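Local coordinates for protein ferric enterobactin receptor PIRA (Pseudomonas aeruginosa, PDB 5FP2) that probably takes up ferric enterobactin-type siderophores across the outer membrane as a TonB-dependent receptor, at residues K50-N55 and T170-I175; G182-A187 and N208-D213. All coordinates share one frame; numbering follows the deposited sequence.

Interaction 1 of 2, residues K50-N55 and T170-I175; sequences KRPPVN and TVFTNI
Val54 and Phe172 meet where the plug of this TonB-dependent receptor touches the inner wall of its 22-stranded barrel. The plug contributes the loop 50-55, between helices 45-50 and 58-61, and the barrel contributes its first strand, 166-176. The case illustrates how packing can follow strand geometry, for here the loop meets the strand through van der Waals packing: Phe172 and Asn174, two apart on the strand, both turn inward to the loop.

CG of Phe172 is anti to its backbone N (chi1 174°), and the ring beyond it lies against the three-residue run Pro52-Val54. The carbonyl oxygen of Pro53 sits over one ring face, offset toward the rim, 3.4 Å from Phe172 CZ. That oxygen also accepts a hydrogen bond from Arg186 NH2 on the next barrel strand. The Pro52 ring crosses the Phe172 side chain at about a right angle, with Pro52 CB 3.6 Å from Phe172 CE2. Val54 approaches the ring obliquely, its CA 3.8 Å from Phe172 CE1.

The backbone of Val54 is tied back into the plug, its N donating to Glu59 OE1, while its two methyl groups touch the barrel side chains. CG2, anti to the carbonyl carbon of Val54, bridges both of them. It lies 3.8 Å from Phe172 CZ, and it also rests against the side-chain amide of Asn174, which crosses Val54 at about a right angle, with Val54 CG2 3.5 Å from Asn174 CG.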
ATOM      1  N   LYS A  50      16.175  -0.530  -7.768  1.00126.51           N
ATOM      2  CA  LYS A  50      16.465  -0.891  -9.166  1.00129.26           C
ATOM      3  C   LYS A  50      15.525  -0.217 -10.158  1.00128.99           C
ATOM      4  O   LYS A  50      15.879  -0.025 -11.320  1.00131.70           O
ATOM      5  CB  LYS A  50      16.356  -2.396  -9.357  1.00130.56           C
ATOM      6  CG  LYS A  50      17.321  -3.204  -8.512  1.00131.97           C
ATOM      7  CD  LYS A  50      17.773  -4.450  -9.263  1.00135.65           C
ATOM      8  CE  LYS A  50      17.530  -5.729  -8.477  1.00136.04           C
ATOM      9  NZ  LYS A  50      16.148  -6.256  -8.685  1.00134.47           N
ATOM     10  N   ARG A  51      14.345   0.164  -9.679  1.00126.19           N
ATOM     11  CA  ARG A  51      13.266   0.688 -10.506  1.00126.11           C
ATOM     12  C   ARG A  51      12.690   1.965  -9.855  1.00124.21           C
ATOM     13  O   ARG A  51      11.522   1.999  -9.446  1.00122.22           O
ATOM     14  CB  ARG A  51      12.182  -0.387 -10.585  1.00125.20           C
ATOM     15  CG  ARG A  51      11.589  -0.668 -11.964  1.00127.51           C
ATOM     16  CD  ARG A  51      10.238  -1.346 -11.824  1.00126.14           C
ATOM     17  NE  ARG A  51       9.775  -1.929 -13.076  1.00128.97           N
ATOM     18  CZ  ARG A  51       8.723  -1.503 -13.776  1.00129.71           C
ATOM     19  NH1 ARG A  51       8.015  -0.449 -13.365  1.00127.86           N
ATOM     20  NH2 ARG A  51       8.361  -2.153 -14.881  1.00132.83           N
ATOM     21  N   PRO A  52      13.540   2.984  -9.646  1.00125.11           N
ATOM     22  CA  PRO A  52      13.072   4.242  -9.102  1.00124.25           C
ATOM     23  C   PRO A  52      11.809   4.742  -9.768  1.00124.46           C
ATOM     24  O   PRO A  52      11.842   5.025 -10.948  1.00127.01           O
ATOM     25  CB  PRO A  52      14.216   5.205  -9.440  1.00126.89           C
ATOM     26  CG  PRO A  52      14.948   4.573 -10.567  1.00129.42           C
ATOM     27  CD  PRO A  52      14.882   3.118 -10.234  1.00127.99           C
ATOM     28  N   PRO A  53      10.751   5.009  -8.996  1.00122.41           N
ATOM     29  CA  PRO A  53       9.596   5.680  -9.576  1.00123.27           C
ATOM     30  C   PRO A  53       9.880   7.098 -10.027  1.00126.06           C
ATOM     31  O   PRO A  53      10.884   7.682  -9.641  1.00126.84           O
ATOM     32  CB  PRO A  53       8.577   5.700  -8.439  1.00120.76           C
ATOM     33  CG  PRO A  53       9.115   4.784  -7.392  1.00118.57           C
ATOM     34  CD  PRO A  53      10.597   4.799  -7.552  1.00119.88           C
ATOM     35  N   VAL A  54       8.989   7.651 -10.841  1.00128.05           N
ATOM     36  CA  VAL A  54       9.099   9.048 -11.227  1.00131.32           C
ATOM     37  C   VAL A  54       8.412   9.970 -10.211  1.00130.80           C
ATOM     38  O   VAL A  54       8.963  11.005  -9.856  1.00132.55           O
ATOM     39  CB  VAL A  54       8.614   9.283 -12.678  1.00134.98           C
ATOM     40  CG1 VAL A  54       8.399  10.764 -12.953  1.00138.76           C
ATOM     41  CG2 VAL A  54       9.661   8.757 -13.642  1.00136.86           C
ATOM     42  N   ASN A  55       7.252   9.562  -9.704  1.00128.69           N
ATOM     43  CA  ASN A  55       6.499  10.368  -8.751  1.00128.60           C
ATOM     44  C   ASN A  55       6.214   9.609  -7.472  1.00124.88           C
ATOM     45  O   ASN A  55       6.713   9.989  -6.414  1.00124.28           O
ATOM     46  CB  ASN A  55       5.182  10.847  -9.352  1.00130.87           C
ATOM     47  CG  ASN A  55       5.387  11.725 -10.567  1.00135.48           C
ATOM     48  OD1 ASN A  55       6.481  12.246 -10.796  1.00137.22           O
ATOM     49  ND2 ASN A  55       4.338  11.886 -11.368  1.00137.94           N
ATOM     50  N   THR A 170      19.092  11.231  -1.848  1.00106.90           N
ATOM     51  CA  THR A 170      18.822  10.753  -3.195  1.00107.32           C
ATOM     52  C   THR A 170      18.368  11.893  -4.074  1.00107.17           C
ATOM     53  O   THR A 170      17.371  12.554  -3.769  1.00105.77           O
ATOM     54  CB  THR A 170      17.660   9.760  -3.216  1.00105.99           C
ATOM     55  OG1 THR A 170      17.917   8.697  -2.293  1.00106.37           O
ATOM     56  CG2 THR A 170      17.487   9.203  -4.623  1.00107.20           C
ATOM     57  N   VAL A 171      19.000  12.042  -5.229  1.00109.05           N
ATOM     58  CA  VAL A 171      18.424  12.900  -6.244  1.00109.12           C
ATOM     59  C   VAL A 171      17.996  12.107  -7.472  1.00109.38           C
ATOM     60  O   VAL A 171      18.735  11.260  -7.982  1.00111.05           O
ATOM     61  CB  VAL A 171      19.381  14.008  -6.673  1.00111.64           C
ATOM     62  CG1 VAL A 171      18.583  15.128  -7.318  1.00111.74           C
ATOM     63  CG2 VAL A 171      20.163  14.511  -5.474  1.00112.66           C
ATOM     64  N   PHE A 172      16.806  12.421  -7.964  1.00108.40           N
ATOM     65  CA  PHE A 172      16.259  11.742  -9.125  1.00109.01           C
ATOM     66  C   PHE A 172      15.649  12.762 -10.062  1.00109.51           C
ATOM     67  O   PHE A 172      14.993  13.712  -9.620  1.00108.95           O
ATOM     68  CB  PHE A 172      15.181  10.756  -8.695  1.00108.03           C
ATOM     69  CG  PHE A 172      14.461  10.110  -9.840  1.00109.30           C
ATOM     70  CD1 PHE A 172      13.392  10.741 -10.447  1.00109.42           C
ATOM     71  CD2 PHE A 172      14.851   8.872 -10.297  1.00111.07           C
ATOM     72  CE1 PHE A 172      12.707  10.139 -11.482  1.00111.07           C
ATOM     73  CE2 PHE A 172      14.186   8.260 -11.353  1.00112.89           C
ATOM     74  CZ  PHE A 172      13.098   8.885 -11.936  1.00112.78           C
ATOM     75  N   THR A 173      15.811  12.526 -11.358  1.00111.05           N
ATOM     76  CA  THR A 173      15.286  13.436 -12.349  1.00111.99           C
ATOM     77  C   THR A 173      14.900  12.650 -13.600  1.00113.24           C
ATOM     78  O   THR A 173      15.661  11.828 -14.111  1.00114.52           O
ATOM     79  CB  THR A 173      16.303  14.543 -12.673  1.00113.65           C
ATOM     80  OG1 THR A 173      15.897  15.238 -13.853  1.00115.20           O
ATOM     81  CG2 THR A 173      17.685  13.959 -12.883  1.00115.16           C
ATOM     82  N   ASN A 174      13.663  12.849 -14.028  1.00113.40           N
ATOM     83  CA  ASN A 174      13.133  12.194 -15.191  1.00115.04           C
ATOM     84  C   ASN A 174      12.815  13.241 -16.234  1.00116.47           C
ATOM     85  O   ASN A 174      11.977  14.103 -16.007  1.00116.50           O
ATOM     86  CB  ASN A 174      11.861  11.458 -14.793  1.00114.97           C
ATOM     87  CG  ASN A 174      11.077  10.967 -15.980  1.00117.39           C
ATOM     88  OD1 ASN A 174      11.449   9.985 -16.602  1.00118.95           O
ATOM     89  ND2 ASN A 174       9.989  11.650 -16.301  1.00118.36           N
ATOM     90  N   ILE A 175      13.448  13.138 -17.397  1.00118.21           N
ATOM     91  CA  ILE A 175      13.198  14.073 -18.494  1.00120.01           C
ATOM     92  C   ILE A 175      12.541  13.380 -19.696  1.00121.97           C
ATOM     93  O   ILE A 175      13.180  12.589 -20.399  1.00123.27           O
ATOM     94  CB  ILE A 175      14.507  14.750 -18.943  1.00121.23           C
ATOM     95  CG1 ILE A 175      15.131  15.540 -17.780  1.00120.20           C
ATOM     96  CG2 ILE A 175      14.247  15.663 -20.131  1.00123.54           C
ATOM     97  CD1 ILE A 175      16.629  15.377 -17.664  1.00121.14           C
TER

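Interaction 2 of 2, residues G182-A187 and N208-D213; sequences GATRRA and NKTDSD
The hairpin of barrel strands 184-194 and 199-210 pairs Arg185 with Lys209 near its open end, where residues 184-187 and 208-210 run antiparallel, at 177°, with axes 4.8 Å apart at their closest. It is a compact example of how a ladder of backbone hydrogen bonds holds a barrel wall together while the side chains divide between two faces. Arg185 and Lys209 form the hydrogen-bonded pair: Lys209 N donates to Arg185 O at 2.8 Å, and Arg185 N returns a bond to Lys209 O at 3.1 Å. One step further, beyond the regular strand, Asp211 N reaches Ala183 O at 2.9 Å and continues the ladder into the loops.

Thr184 with Thr210 and Arg186 with Asn208 are the non-hydrogen-bonded pairs flanking it. Both threonines set OG1 beside their own backbone N, and their side chains cross obliquely on the face that looks into the barrel. Thr184 OG1 and Thr210 OG1 lie 3.3 Å apart, a weak hydrogen bond in which either could be the donor. Arg186 shares this face, but its extended chain leads away from Asn208, and its guanidinium group forms a salt bridge from NH1 to Glu129 OE1.

Arg185 and Lys209 project from the other face, both on the surface, and their long chains likewise diverge from the facing strand. Past the ladder, the loop ends stay close, with Gly182 N 3.5 Å from Asp213 CB. Alternating hydrogen-bonded and non-hydrogen-bonded pairs are the mark of antiparallel strands, here neighbours in a 22-stranded TonB-dependent receptor barrel.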
ATOM      1  N   GLY A 182       6.332  17.090 -19.180  1.00129.91           N
ATOM      2  CA  GLY A 182       7.072  17.980 -18.294  1.00128.37           C
ATOM      3  C   GLY A 182       8.003  17.201 -17.393  1.00124.54           C
ATOM      4  O   GLY A 182       7.705  16.067 -17.018  1.00123.29           O
ATOM      5  N   ALA A 183       9.141  17.799 -17.059  1.00123.36           N
ATOM      6  CA  ALA A 183      10.181  17.080 -16.341  1.00120.39           C
ATOM      7  C   ALA A 183       9.886  16.989 -14.845  1.00118.66           C
ATOM      8  O   ALA A 183       9.014  17.683 -14.319  1.00119.95           O
ATOM      9  CB  ALA A 183      11.525  17.741 -16.563  1.00120.66           C
ATOM     10  N   THR A 184      10.589  16.078 -14.180  1.00116.21           N
ATOM     11  CA  THR A 184      10.477  15.902 -12.748  1.00114.46           C
ATOM     12  C   THR A 184      11.843  15.845 -12.100  1.00112.89           C
ATOM     13  O   THR A 184      12.786  15.269 -12.617  1.00112.68           O
ATOM     14  CB  THR A 184       9.698  14.629 -12.381  1.00113.72           C
ATOM     15  OG1 THR A 184       8.332  14.783 -12.769  1.00115.94           O
ATOM     16  CG2 THR A 184       9.736  14.395 -10.897  1.00111.92           C
ATOM     17  N   ARG A 185      11.965  16.564 -10.996  1.00112.55           N
ATOM     18  CA  ARG A 185      13.093  16.390 -10.092  1.00111.25           C
ATOM     19  C   ARG A 185      12.576  16.106  -8.703  1.00109.74           C
ATOM     20  O   ARG A 185      11.692  16.808  -8.217  1.00110.58           O
ATOM     21  CB  ARG A 185      13.972  17.632 -10.063  1.00113.15           C
ATOM     22  CG  ARG A 185      15.260  17.413  -9.300  1.00112.69           C
ATOM     23  CD  ARG A 185      16.067  18.704  -9.255  1.00115.61           C
ATOM     24  NE  ARG A 185      16.553  19.077 -10.582  1.00117.92           N
ATOM     25  CZ  ARG A 185      17.552  18.467 -11.216  1.00118.42           C
ATOM     26  NH1 ARG A 185      18.163  17.414 -10.664  1.00116.93           N
ATOM     27  NH2 ARG A 185      17.925  18.895 -12.422  1.00120.91           N
ATOM     28  N   ARG A 186      13.041  15.013  -8.114  1.00108.01           N
ATOM     29  CA  ARG A 186      12.790  14.788  -6.708  1.00106.72           C
ATOM     30  C   ARG A 186      14.068  14.464  -5.951  1.00105.96           C
ATOM     31  O   ARG A 186      15.125  14.256  -6.531  1.00106.65           O
ATOM     32  CB  ARG A 186      11.728  13.701  -6.502  1.00106.06           C
ATOM     33  CG  ARG A 186      12.026  12.364  -7.166  1.00106.01           C
ATOM     34  CD  ARG A 186      11.008  11.307  -6.777  1.00106.22           C
ATOM     35  NE  ARG A 186      11.467  10.004  -7.211  1.00106.86           N
ATOM     36  CZ  ARG A 186      12.295   9.210  -6.538  1.00106.44           C
ATOM     37  NH1 ARG A 186      12.630   9.488  -5.284  1.00105.02           N
ATOM     38  NH2 ARG A 186      12.689   8.054  -7.095  1.00108.07           N
ATOM     39  N   ALA A 187      13.968  14.509  -4.633  1.00105.10           N
ATOM     40  CA  ALA A 187      15.113  14.779  -3.765  1.00105.30           C
ATOM     41  C   ALA A 187      14.697  14.412  -2.355  1.00104.01           C
ATOM     42  O   ALA A 187      13.657  14.864  -1.885  1.00104.00           O
ATOM     43  CB  ALA A 187      15.479  16.252  -3.814  1.00107.39           C
ATOM     44  N   ASN A 208       9.860  17.726  -4.295  1.00111.05           N
ATOM     45  CA  ASN A 208       9.430  17.082  -5.538  1.00110.99           C
ATOM     46  C   ASN A 208       8.794  18.106  -6.451  1.00114.13           C
ATOM     47  O   ASN A 208       7.834  18.768  -6.082  1.00116.66           O
ATOM     48  CB  ASN A 208       8.401  16.008  -5.231  1.00110.52           C
ATOM     49  CG  ASN A 208       9.002  14.824  -4.502  1.00107.91           C
ATOM     50  OD1 ASN A 208      10.157  14.862  -4.059  1.00106.45           O
ATOM     51  ND2 ASN A 208       8.235  13.733  -4.427  1.00108.02           N
ATOM     52  N   LYS A 209       9.348  18.280  -7.633  1.00114.53           N
ATOM     53  CA  LYS A 209       8.903  19.354  -8.501  1.00117.90           C
ATOM     54  C   LYS A 209       8.589  18.708  -9.836  1.00117.93           C
ATOM     55  O   LYS A 209       9.259  17.752 -10.222  1.00115.65           O
ATOM     56  CB  LYS A 209      10.008  20.396  -8.616  1.00119.27           C
ATOM     57  CG  LYS A 209       9.613  21.701  -9.284  1.00123.70           C
ATOM     58  CD  LYS A 209      10.431  22.873  -8.737  1.00126.30           C
ATOM     59  CE  LYS A 209      10.465  22.887  -7.200  1.00125.53           C
ATOM     60  NZ  LYS A 209      10.630  24.233  -6.574  1.00130.02           N
ATOM     61  N   THR A 210       7.427  19.033 -10.392  1.00120.81           N
ATOM     62  CA  THR A 210       6.991  18.397 -11.626  1.00121.42           C
ATOM     63  C   THR A 210       6.351  19.404 -12.554  1.00125.49           C
ATOM     64  O   THR A 210       5.237  19.865 -12.303  1.00128.68           O
ATOM     65  CB  THR A 210       5.989  17.270 -11.358  1.00121.29           C
ATOM     66  OG1 THR A 210       6.559  16.336 -10.430  1.00117.99           O
ATOM     67  CG2 THR A 210       5.647  16.569 -12.670  1.00122.41           C
ATOM     68  N   ASP A 211       7.075  19.747 -13.613  1.00125.89           N
ATOM     69  CA  ASP A 211       6.691  20.850 -14.475  1.00130.03           C
ATOM     70  C   ASP A 211       5.363  20.540 -15.132  1.00132.76           C
ATOM     71  O   ASP A 211       4.962  19.387 -15.191  1.00131.27           O
ATOM     72  CB  ASP A 211       7.793  21.139 -15.488  1.00129.92           C
ATOM     73  CG  ASP A 211       9.077  21.618 -14.805  1.00128.68           C
ATOM     74  OD1 ASP A 211       9.626  20.859 -13.968  1.00125.24           O
ATOM     75  OD2 ASP A 211       9.428  22.816 -14.945  1.00131.88           O
ATOM     76  N   SER A 212       4.589  21.574 -15.428  1.00137.52           N
ATOM     77  CA  SER A 212       3.341  21.377 -16.146  1.00141.16           C
ATOM     78  C   SER A 212       3.650  21.151 -17.622  1.00141.44           C
ATOM     79  O   SER A 212       4.267  22.001 -18.272  1.00142.75           O
ATOM     80  CB  SER A 212       2.427  22.592 -15.990  1.00147.09           C
ATOM     81  OG  SER A 212       2.988  23.536 -15.098  1.00147.41           O
ATOM     82  N   ASP A 213       3.249  19.997 -18.147  1.00140.66           N
ATOM     83  CA  ASP A 213       3.333  19.778 -19.587  1.00141.93           C
ATOM     84  C   ASP A 213       2.351  20.662 -20.366  1.00147.82           C
ATOM     85  O   ASP A 213       1.146  20.633 -20.114  1.00151.44           O
ATOM     86  CB  ASP A 213       3.168  18.293 -19.954  1.00140.43           C
ATOM     87  CG  ASP A 213       2.043  17.599 -19.195  1.00141.86           C
ATOM     88  OD1 ASP A 213       0.882  18.059 -19.294  1.00146.61           O
ATOM     89  OD2 ASP A 213       2.308  16.539 -18.575  1.00138.91           O
TER

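Overall arrangement
The strand of interaction 1, 166-176, neighbours strand 184-194 of interaction 2, and the centres of the contacts lie about 10 Å apart; together they show how the plug is seated on a continuous sheet. Strand 166-176 is joined to strand 184-194 by two probable hydrogen bonds, Arg186 N to Phe172 O at 2.8 Å and Asn174 N to Thr184 O at 2.9 Å. The inward-facing residues of interaction 2 thus adjoin those that receive the loop in interaction 1. The loop 50-55 touches both strands: Val54 O packs 3.6 Å from Thr184 CG2, and the side chain of Arg186 borders the packing of Pro52 and Phe172.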